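Side-chain contacts in metagenomic carboxyl esterase MGS0156 (Uncultured organism, PDB 5D8M), which probably hydrolyses carboxylic ester bonds as a metagenomic carboxyl esterase built on an alpha/beta-hydrolase-type sheet: residues L91-G94 and L95-C99; E141-A144 and K145-E148; V181-A185 and G186-G190; A326-E329 and A330-R333. All blocks are in the same frame, centred on the assembly; numbering follows the deposited sequence.

Interaction 1: L91-G94 and L95-C99; sequences LVPG and LLAEC
P93 and A97 press together where the chain leaves the C-terminal end of strand 87-92, the end of the parallel sheet that carries the active site in alpha/beta hydrolases and probably does so here. P93 CB lies 3.5 Å from A97 CB, on the tight, buried side of a type II beta turn from G94 to A97. The small methyl of A97 suits the position, because it lies 3.4 Å from G94 O as well as against the proline, whose ring restricts the backbone there. The turn is closed by A97 N, which donates to G94 O at 3.2 Å; the N-H points well at the oxygen (162°) but arrives from above the carbonyl plane.

The solvent side is looser: L96, at a positive phi of 70°, directs its side chain away from the turn and is exposed. Two neighbours anchor the loop to the rest of the chain, L95 by meeting A221, L222 and L225, and C99 by its disulfide to C213.

A water donates to G94 O at 2.7 Å and accepts from E98 N at 3.1 Å. The buried G94 carbonyl thus receives two hydrogen bonds, one direct and one from water, and is satisfied.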
loop_
_atom_site.group_PDB
_atom_site.type_symbol
_atom_site.label_atom_id
_atom_site.label_comp_id
_atom_site.label_asym_id
_atom_site.label_seq_id
_atom_site.Cartn_x
_atom_site.Cartn_y
_atom_site.Cartn_z
ATOM N N LEU A 91 3.324 4.411 9.284
ATOM C CA LEU A 91 3.174 4.625 7.857
ATOM C C LEU A 91 4.502 4.399 7.138
ATOM O O LEU A 91 5.481 5.019 7.468
ATOM C CB LEU A 91 2.678 6.043 7.586
ATOM C CG LEU A 91 1.476 6.516 8.398
ATOM C CD1 LEU A 91 1.215 8.044 8.212
ATOM C CD2 LEU A 91 0.256 5.701 7.997
ATOM N N VAL A 92 4.520 3.495 6.169
ATOM C CA VAL A 92 5.729 3.200 5.435
ATOM C C VAL A 92 5.475 3.373 3.951
ATOM O O VAL A 92 4.686 2.614 3.368
ATOM C CB VAL A 92 6.214 1.763 5.703
ATOM C CG1 VAL A 92 7.526 1.505 4.991
ATOM C CG2 VAL A 92 6.326 1.506 7.219
ATOM N N PRO A 93 6.169 4.340 3.317
ATOM C CA PRO A 93 5.945 4.618 1.893
ATOM C C PRO A 93 6.742 3.728 0.971
ATOM O O PRO A 93 7.506 2.889 1.435
ATOM C CB PRO A 93 6.407 6.071 1.746
ATOM C CG PRO A 93 7.525 6.160 2.704
ATOM C CD PRO A 93 7.096 5.320 3.916
ATOM N N GLY A 94 6.605 3.961 -0.327
ATOM C CA GLY A 94 7.213 3.106 -1.327
ATOM C C GLY A 94 8.318 3.706 -2.182
ATOM O O GLY A 94 9.032 4.613 -1.768
ATOM N N LEU A 95 8.467 3.144 -3.382
ATOM C CA LEU A 95 9.517 3.505 -4.308
ATOM C C LEU A 95 9.433 4.985 -4.687
ATOM O O LEU A 95 8.368 5.471 -5.060
ATOM C CB LEU A 95 9.418 2.635 -5.575
ATOM C CG LEU A 95 10.577 2.688 -6.572
ATOM C CD1 LEU A 95 11.799 2.060 -5.931
ATOM C CD2 LEU A 95 10.199 1.950 -7.849
ATOM N N LEU A 96 10.560 5.684 -4.584
ATOM C CA LEU A 96 10.683 7.090 -4.978
ATOM C C LEU A 96 9.939 8.071 -4.065
ATOM O O LEU A 96 9.979 9.270 -4.301
ATOM C CB LEU A 96 10.199 7.295 -6.423
ATOM C CG LEU A 96 11.074 6.665 -7.505
ATOM C CD1 LEU A 96 10.602 7.099 -8.894
ATOM C CD2 LEU A 96 12.533 7.050 -7.300
ATOM N N ALA A 97 9.270 7.584 -3.023
ATOM C CA ALA A 97 8.510 8.495 -2.160
ATOM C C ALA A 97 9.448 9.508 -1.507
ATOM O O ALA A 97 9.160 10.726 -1.431
ATOM C CB ALA A 97 7.727 7.707 -1.113
ATOM N N GLU A 98 10.613 9.011 -1.115
ATOM C CA GLU A 98 11.608 9.859 -0.475
ATOM C C GLU A 98 12.030 10.987 -1.396
ATOM O O GLU A 98 12.273 12.104 -0.945
ATOM C CB GLU A 98 12.833 9.033 -0.063
ATOM C CG GLU A 98 13.869 9.837 0.733
ATOM C CD GLU A 98 15.131 9.027 1.019
ATOM O OE1 GLU A 98 15.481 8.146 0.192
ATOM O OE2 GLU A 98 15.776 9.278 2.057
ATOM N N CYS A 99 12.108 10.692 -2.696
ATOM C CA CYS A 99 12.549 11.665 -3.682
ATOM C C CYS A 99 11.541 12.805 -3.918
ATOM O O CYS A 99 11.906 13.887 -4.398
ATOM C CB CYS A 99 12.835 10.944 -5.011
ATOM S SG CYS A 99 13.942 9.495 -4.813
HETATM O O HOH W 1 10.568 6.108 -0.054
#

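Interaction 2: E141-A144 and K145-E148; sequences EVVA and KLPE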
loop_
_atom_site.group_PDB
_atom_site.type_symbol
_atom_site.label_atom_id
_atom_site.label_comp_id
_atom_site.label_asym_id
_atom_site.label_seq_id
_atom_site.Cartn_x
_atom_site.Cartn_y
_atom_site.Cartn_z
ATOM N N GLU A 141 14.726 -0.243 13.251
ATOM C CA GLU A 141 15.274 0.707 14.226
ATOM C C GLU A 141 14.231 1.741 14.687
ATOM O O GLU A 141 14.232 2.176 15.841
ATOM C CB GLU A 141 16.492 1.437 13.654
ATOM C CG GLU A 141 17.651 0.542 13.281
ATOM C CD GLU A 141 18.181 -0.268 14.454
ATOM O OE1 GLU A 141 18.615 -1.411 14.219
ATOM O OE2 GLU A 141 18.177 0.235 15.604
ATOM N N VAL A 142 13.360 2.153 13.782
ATOM C CA VAL A 142 12.328 3.125 14.124
ATOM C C VAL A 142 11.354 2.541 15.156
ATOM O O VAL A 142 11.112 3.131 16.198
ATOM C CB VAL A 142 11.520 3.589 12.872
ATOM C CG1 VAL A 142 10.244 4.339 13.307
ATOM C CG2 VAL A 142 12.381 4.479 11.980
ATOM N N VAL A 143 10.800 1.376 14.852
ATOM C CA VAL A 143 9.793 0.777 15.717
ATOM C C VAL A 143 10.353 0.464 17.105
ATOM O O VAL A 143 9.654 0.647 18.118
ATOM C CB VAL A 143 9.209 -0.467 15.057
ATOM C CG1 VAL A 143 8.252 -1.186 16.009
ATOM C CG2 VAL A 143 8.483 -0.051 13.810
ATOM N N ALA A 144 11.632 0.080 17.156
ATOM C CA ALA A 144 12.317 -0.161 18.418
ATOM C C ALA A 144 12.287 1.042 19.354
ATOM O O ALA A 144 12.437 0.872 20.557
ATOM C CB ALA A 144 13.781 -0.578 18.175
ATOM N N LYS A 145 12.089 2.241 18.807
ATOM C CA LYS A 145 12.115 3.461 19.606
ATOM C C LYS A 145 10.719 3.998 19.931
ATOM O O LYS A 145 10.587 5.004 20.611
ATOM C CB LYS A 145 12.928 4.544 18.881
ATOM C CG LYS A 145 14.396 4.187 18.708
ATOM C CD LYS A 145 15.136 5.314 17.998
ATOM C CE LYS A 145 16.602 4.972 17.762
ATOM N NZ LYS A 145 16.758 3.888 16.772
ATOM N N LEU A 146 9.687 3.344 19.417
ATOM C CA LEU A 146 8.308 3.758 19.667
ATOM C C LEU A 146 7.921 3.306 21.073
ATOM O O LEU A 146 8.498 2.353 21.571
ATOM C CB LEU A 146 7.371 3.173 18.606
ATOM C CG LEU A 146 7.528 3.770 17.207
ATOM C CD1 LEU A 146 6.639 3.093 16.194
ATOM C CD2 LEU A 146 7.259 5.285 17.242
ATOM N N PRO A 147 6.962 4.003 21.720
ATOM C CA PRO A 147 6.545 3.649 23.084
ATOM C C PRO A 147 6.089 2.190 23.183
ATOM O O PRO A 147 5.359 1.707 22.320
ATOM C CB PRO A 147 5.378 4.608 23.358
ATOM C CG PRO A 147 5.609 5.762 22.416
ATOM C CD PRO A 147 6.174 5.127 21.179
ATOM N N GLU A 148 6.531 1.507 24.231
ATOM C CA GLU A 148 6.283 0.076 24.409
ATOM C C GLU A 148 4.814 -0.310 24.511
ATOM O O GLU A 148 4.439 -1.398 24.084
ATOM C CB GLU A 148 7.009 -0.424 25.661
ATOM C CG GLU A 148 8.381 -1.002 25.385
ATOM C CD GLU A 148 9.096 -1.425 26.658
ATOM O OE1 GLU A 148 8.730 -0.930 27.751
ATOM O OE2 GLU A 148 10.025 -2.257 26.566
HETATM O O HOH W 2 19.429 2.566 16.317
HETATM O O HOH W 3 8.493 -0.094 20.580
#
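K145 reaches back along the helix to E141, and its ammonium supplies the polar contacts between side chain and backbone. CG lies anti to the carbonyl carbon, and a bend at the last torsion (chi4 68°) brings NZ to 3.2 Å from E141 O, above the plane of that carbonyl. Lysine suits the end of a helix, where its charge probably interacts favourably with the carbonyl end of the helix.

Charge adds a second, looser link. E141 OE2 stays 4.1 Å from K145 NZ, beyond a salt bridge, and a water joins them, donating to OE2 at 2.7 Å and accepting from NZ at 3.0 Å.

The backbone bonds each span three residues: K145 N donates to V142 O at 2.9 Å and L146 N to V143 O at 3.0 Å. Another water donates both to V143 O and to L146 O, linking the two carbonyls where the chain turns off.

Apolar packing is light between the segments, V143 CG2 standing 4.4 Å from L146 CD1. V143 is buried against F154 and L174, while the partly exposed L146 meets V90 and I152.

The type I turn from V143 to L146 takes the chain from helix 132-143 toward strand 151-157, a helix-to-strand connection typical of alpha/beta folds.

Interaction 3: V181-A185 and G186-G190; sequences VVSVA and GAIDG
G186 folds back against S183 where strand 178-184 of the parallel sheet gives way to a loop, at the C-terminal end of a central strand, the end from which alpha/beta hydrolases commonly raise their active-site loops. G186, S183 and A185 are the residues most deeply engaged.

G186 passes close to the serine, its CA 3.2 Å from S183 OG, and glycine, with only hydrogens on CA, fits this approach. A185 makes the reversal possible by adopting a left-handed backbone (phi 48°, psi 43°). Its small methyl leads away from the turn, touching D276.

S183 is suited to its buried place by a short polar arm that a water can satisfy. With OG anti to the backbone N (chi1 -174°), the hydroxyl swings toward the returning chain, and S183 OG donates to the water at 2.7 Å. The same water accepts from G186 N at 2.9 Å, so one molecule takes up two buried donors and ties the strand to the loop.

Further on, A187 sits at the centre of an inverse gamma turn, which brings I188 round beside A161 and I286. The tip of the isoleucine also reaches the serine, I188 CD1 resting 3.4 Å from S183 OG.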
loop_
_atom_site.group_PDB
_atom_site.type_symbol
_atom_site.label_atom_id
_atom_site.label_comp_id
_atom_site.label_asym_id
_atom_site.label_seq_id
_atom_site.Cartn_x
_atom_site.Cartn_y
_atom_site.Cartn_z
ATOM N N VAL A 181 -0.275 -5.673 9.897
ATOM C CA VAL A 181 0.212 -4.986 8.700
ATOM C C VAL A 181 -0.912 -4.791 7.731
ATOM O O VAL A 181 -1.551 -5.757 7.339
ATOM C CB VAL A 181 1.300 -5.770 7.960
ATOM C CG1 VAL A 181 1.715 -5.006 6.688
ATOM C CG2 VAL A 181 2.496 -6.031 8.889
ATOM N N VAL A 182 -1.130 -3.547 7.323
ATOM C CA VAL A 182 -2.098 -3.236 6.295
ATOM C C VAL A 182 -1.363 -2.798 5.048
ATOM O O VAL A 182 -0.549 -1.879 5.083
ATOM C CB VAL A 182 -3.046 -2.114 6.730
ATOM C CG1 VAL A 182 -4.063 -1.858 5.621
ATOM C CG2 VAL A 182 -3.737 -2.506 8.039
ATOM N N SER A 183 -1.637 -3.484 3.955
ATOM C CA SER A 183 -1.076 -3.159 2.664
ATOM C C SER A 183 -2.067 -2.310 1.855
ATOM O O SER A 183 -3.207 -2.738 1.631
ATOM C CB SER A 183 -0.759 -4.480 1.918
ATOM O OG SER A 183 -0.079 -4.244 0.702
ATOM N N VAL A 184 -1.633 -1.138 1.407
ATOM C CA VAL A 184 -2.416 -0.279 0.535
ATOM C C VAL A 184 -1.719 -0.153 -0.825
ATOM O O VAL A 184 -0.670 0.489 -0.929
ATOM C CB VAL A 184 -2.602 1.132 1.157
ATOM C CG1 VAL A 184 -3.528 1.977 0.312
ATOM C CG2 VAL A 184 -3.127 1.012 2.621
ATOM N N ALA A 185 -2.301 -0.764 -1.860
ATOM C CA ALA A 185 -1.639 -0.892 -3.149
ATOM C C ALA A 185 -0.196 -1.395 -2.955
ATOM O O ALA A 185 0.741 -0.906 -3.585
ATOM C CB ALA A 185 -1.652 0.439 -3.901
ATOM N N GLY A 186 -0.024 -2.374 -2.075
ATOM C CA GLY A 186 1.291 -2.916 -1.821
ATOM C C GLY A 186 1.747 -3.823 -2.935
ATOM O O GLY A 186 0.960 -4.586 -3.494
ATOM N N ALA A 187 3.029 -3.758 -3.251
ATOM C CA ALA A 187 3.585 -4.538 -4.357
ATOM C C ALA A 187 3.946 -5.935 -3.886
ATOM O O ALA A 187 5.102 -6.346 -3.978
ATOM C CB ALA A 187 4.830 -3.828 -4.934
ATOM N N ILE A 188 2.958 -6.668 -3.388
ATOM C CA ILE A 188 3.234 -7.950 -2.726
ATOM C C ILE A 188 3.948 -8.946 -3.656
ATOM O O ILE A 188 4.943 -9.571 -3.273
ATOM C CB ILE A 188 1.933 -8.577 -2.186
ATOM C CG1 ILE A 188 1.139 -7.561 -1.346
ATOM C CG2 ILE A 188 2.233 -9.880 -1.407
ATOM C CD1 ILE A 188 1.936 -6.876 -0.221
ATOM N N ASP A 189 3.448 -9.089 -4.885
ATOM C CA ASP A 189 4.103 -9.924 -5.882
ATOM C C ASP A 189 5.001 -9.129 -6.832
ATOM O O ASP A 189 5.362 -9.615 -7.904
ATOM C CB ASP A 189 3.074 -10.677 -6.729
ATOM C CG ASP A 189 2.241 -11.663 -5.929
ATOM O OD1 ASP A 189 2.670 -12.088 -4.833
ATOM O OD2 ASP A 189 1.161 -12.038 -6.434
ATOM N N GLY A 190 5.364 -7.915 -6.451
ATOM C CA GLY A 190 6.174 -7.084 -7.322
ATOM C C GLY A 190 5.317 -6.525 -8.454
ATOM O O GLY A 190 4.096 -6.367 -8.300
HETATM O O HOH W 4 -2.121 -4.034 -1.070
#

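Interaction 4: A326-E329 and A330-R333; sequences ALLE and AIAR
E329 and R333 lie side by side one helical turn apart, pointing the same way, and the guanidinium grips the carboxylate through a single oxygen. R333 NE donates to E329 OE2 at 2.8 Å, using the anti lone pair of OE2, the one away from OE1. R333 NH2 reaches the same E329 OE2 at 2.9 Å, but from above the carboxylate plane. OE2 lies at the edge of the guanidinium, within its plane, while the two flat groups are turned 63° apart. The glutamate gets there with CG anti to the backbone N (chi1 -169°) and an extended chain beyond. Its remaining oxygen, OE1, is hydrogen-bonded to H48 NE2, and R333 NH1 bonds to G81 O, so both ends of the buried pair have a further polar partner. D113 is close to OE1; that would disfavour charge on the glutamate, whereas R333 would probably stabilise it.

The setting is helix 324-338, which lies against the sheet through L327 and I331 and also touches helices 34-48 and 111-116. Its regular bonds include I331 N to L327 O (2.9 Å) and R333 N to E329 O (2.9 Å).

On the apolar side the L327 side chain runs at a slant across that of I331, L327 CG 4.2 Å from I331 CD1, and both rest on L248. L328 CD1 approaches I331 CD1 at 4.5 Å. A330, with only a methyl, touches M41 of helix 34-48, and A330 CB lies 3.3 Å from A326 O.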
loop_
_atom_site.group_PDB
_atom_site.type_symbol
_atom_site.label_atom_id
_atom_site.label_comp_id
_atom_site.label_asym_id
_atom_site.label_seq_id
_atom_site.Cartn_x
_atom_site.Cartn_y
_atom_site.Cartn_z
ATOM N N ALA A 326 -10.764 9.334 5.022
ATOM C CA ALA A 326 -11.798 8.360 5.340
ATOM C C ALA A 326 -11.240 6.947 5.227
ATOM O O ALA A 326 -11.545 6.081 6.064
ATOM C CB ALA A 326 -12.983 8.532 4.440
ATOM N N LEU A 327 -10.419 6.718 4.198
ATOM C CA LEU A 327 -9.802 5.411 3.986
ATOM C C LEU A 327 -8.922 5.018 5.167
ATOM O O LEU A 327 -9.025 3.895 5.650
ATOM C CB LEU A 327 -8.962 5.390 2.698
ATOM C CG LEU A 327 -8.353 4.026 2.305
ATOM C CD1 LEU A 327 -9.429 3.050 1.753
ATOM C CD2 LEU A 327 -7.225 4.215 1.262
ATOM N N LEU A 328 -8.056 5.933 5.618
ATOM C CA LEU A 328 -7.137 5.631 6.708
ATOM C C LEU A 328 -7.898 5.432 8.030
ATOM O O LEU A 328 -7.567 4.539 8.806
ATOM C CB LEU A 328 -6.098 6.737 6.869
ATOM C CG LEU A 328 -4.938 6.461 7.829
ATOM C CD1 LEU A 328 -4.116 5.261 7.329
ATOM C CD2 LEU A 328 -4.041 7.708 7.983
ATOM N N GLU A 329 -8.901 6.274 8.287
ATOM C CA GLU A 329 -9.733 6.080 9.452
ATOM C C GLU A 329 -10.488 4.742 9.417
ATOM O O GLU A 329 -10.567 4.044 10.434
ATOM C CB GLU A 329 -10.717 7.249 9.610
ATOM C CG GLU A 329 -11.425 7.213 10.957
ATOM C CD GLU A 329 -12.581 8.204 11.073
ATOM O OE1 GLU A 329 -12.541 9.296 10.430
ATOM O OE2 GLU A 329 -13.547 7.883 11.807
ATOM N N ALA A 330 -11.030 4.368 8.259
ATOM C CA ALA A 330 -11.698 3.077 8.130
ATOM C C ALA A 330 -10.723 1.927 8.393
ATOM O O ALA A 330 -11.065 0.948 9.074
ATOM C CB ALA A 330 -12.353 2.930 6.722
ATOM N N ILE A 331 -9.513 2.045 7.856
ATOM C CA ILE A 331 -8.487 1.040 8.112
ATOM C C ILE A 331 -8.253 0.889 9.622
ATOM O O ILE A 331 -8.333 -0.227 10.138
ATOM C CB ILE A 331 -7.159 1.399 7.412
ATOM C CG1 ILE A 331 -7.292 1.240 5.891
ATOM C CG2 ILE A 331 -5.966 0.595 7.995
ATOM C CD1 ILE A 331 -6.142 1.927 5.159
ATOM N N ALA A 332 -7.979 2.000 10.308
ATOM C CA ALA A 332 -7.737 1.990 11.753
ATOM C C ALA A 332 -8.888 1.368 12.532
ATOM O O ALA A 332 -8.662 0.609 13.462
ATOM C CB ALA A 332 -7.468 3.431 12.280
ATOM N N ARG A 333 -10.120 1.733 12.186
ATOM C CA ARG A 333 -11.286 1.235 12.903
ATOM C C ARG A 333 -11.546 -0.244 12.618
ATOM O O ARG A 333 -11.954 -0.977 13.522
ATOM C CB ARG A 333 -12.534 2.067 12.566
ATOM C CG ARG A 333 -12.456 3.507 13.110
ATOM C CD ARG A 333 -13.832 4.110 13.192
ATOM N NE ARG A 333 -13.825 5.552 13.423
ATOM C CZ ARG A 333 -13.830 6.124 14.622
ATOM N NH1 ARG A 333 -13.824 5.383 15.737
ATOM N NH2 ARG A 333 -13.849 7.444 14.700
#

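Overall arrangement
Interactions 1 and 3 sit at corresponding ends of two parallel strands, 87-92 and 178-184, that flank strand 151-157 in the sheet; their centres are 13 Å apart. V92 and V181 both pack on V164 of helix 159-170, and L95 and A187 both reach L225. In the alpha/beta hydrolase family the nucleophile follows the strand between them, so both loops probably border the active site. Interaction 4 touches interaction 3 directly: I331 CG2 meets V182 CG2 at 3.8 Å and I331 CD1 meets V184 CG2 at 4.0 Å, joining the C-terminal helix to the sheet. Interaction 2 stands apart on the surface, its centre about 19 Å from that of interaction 1.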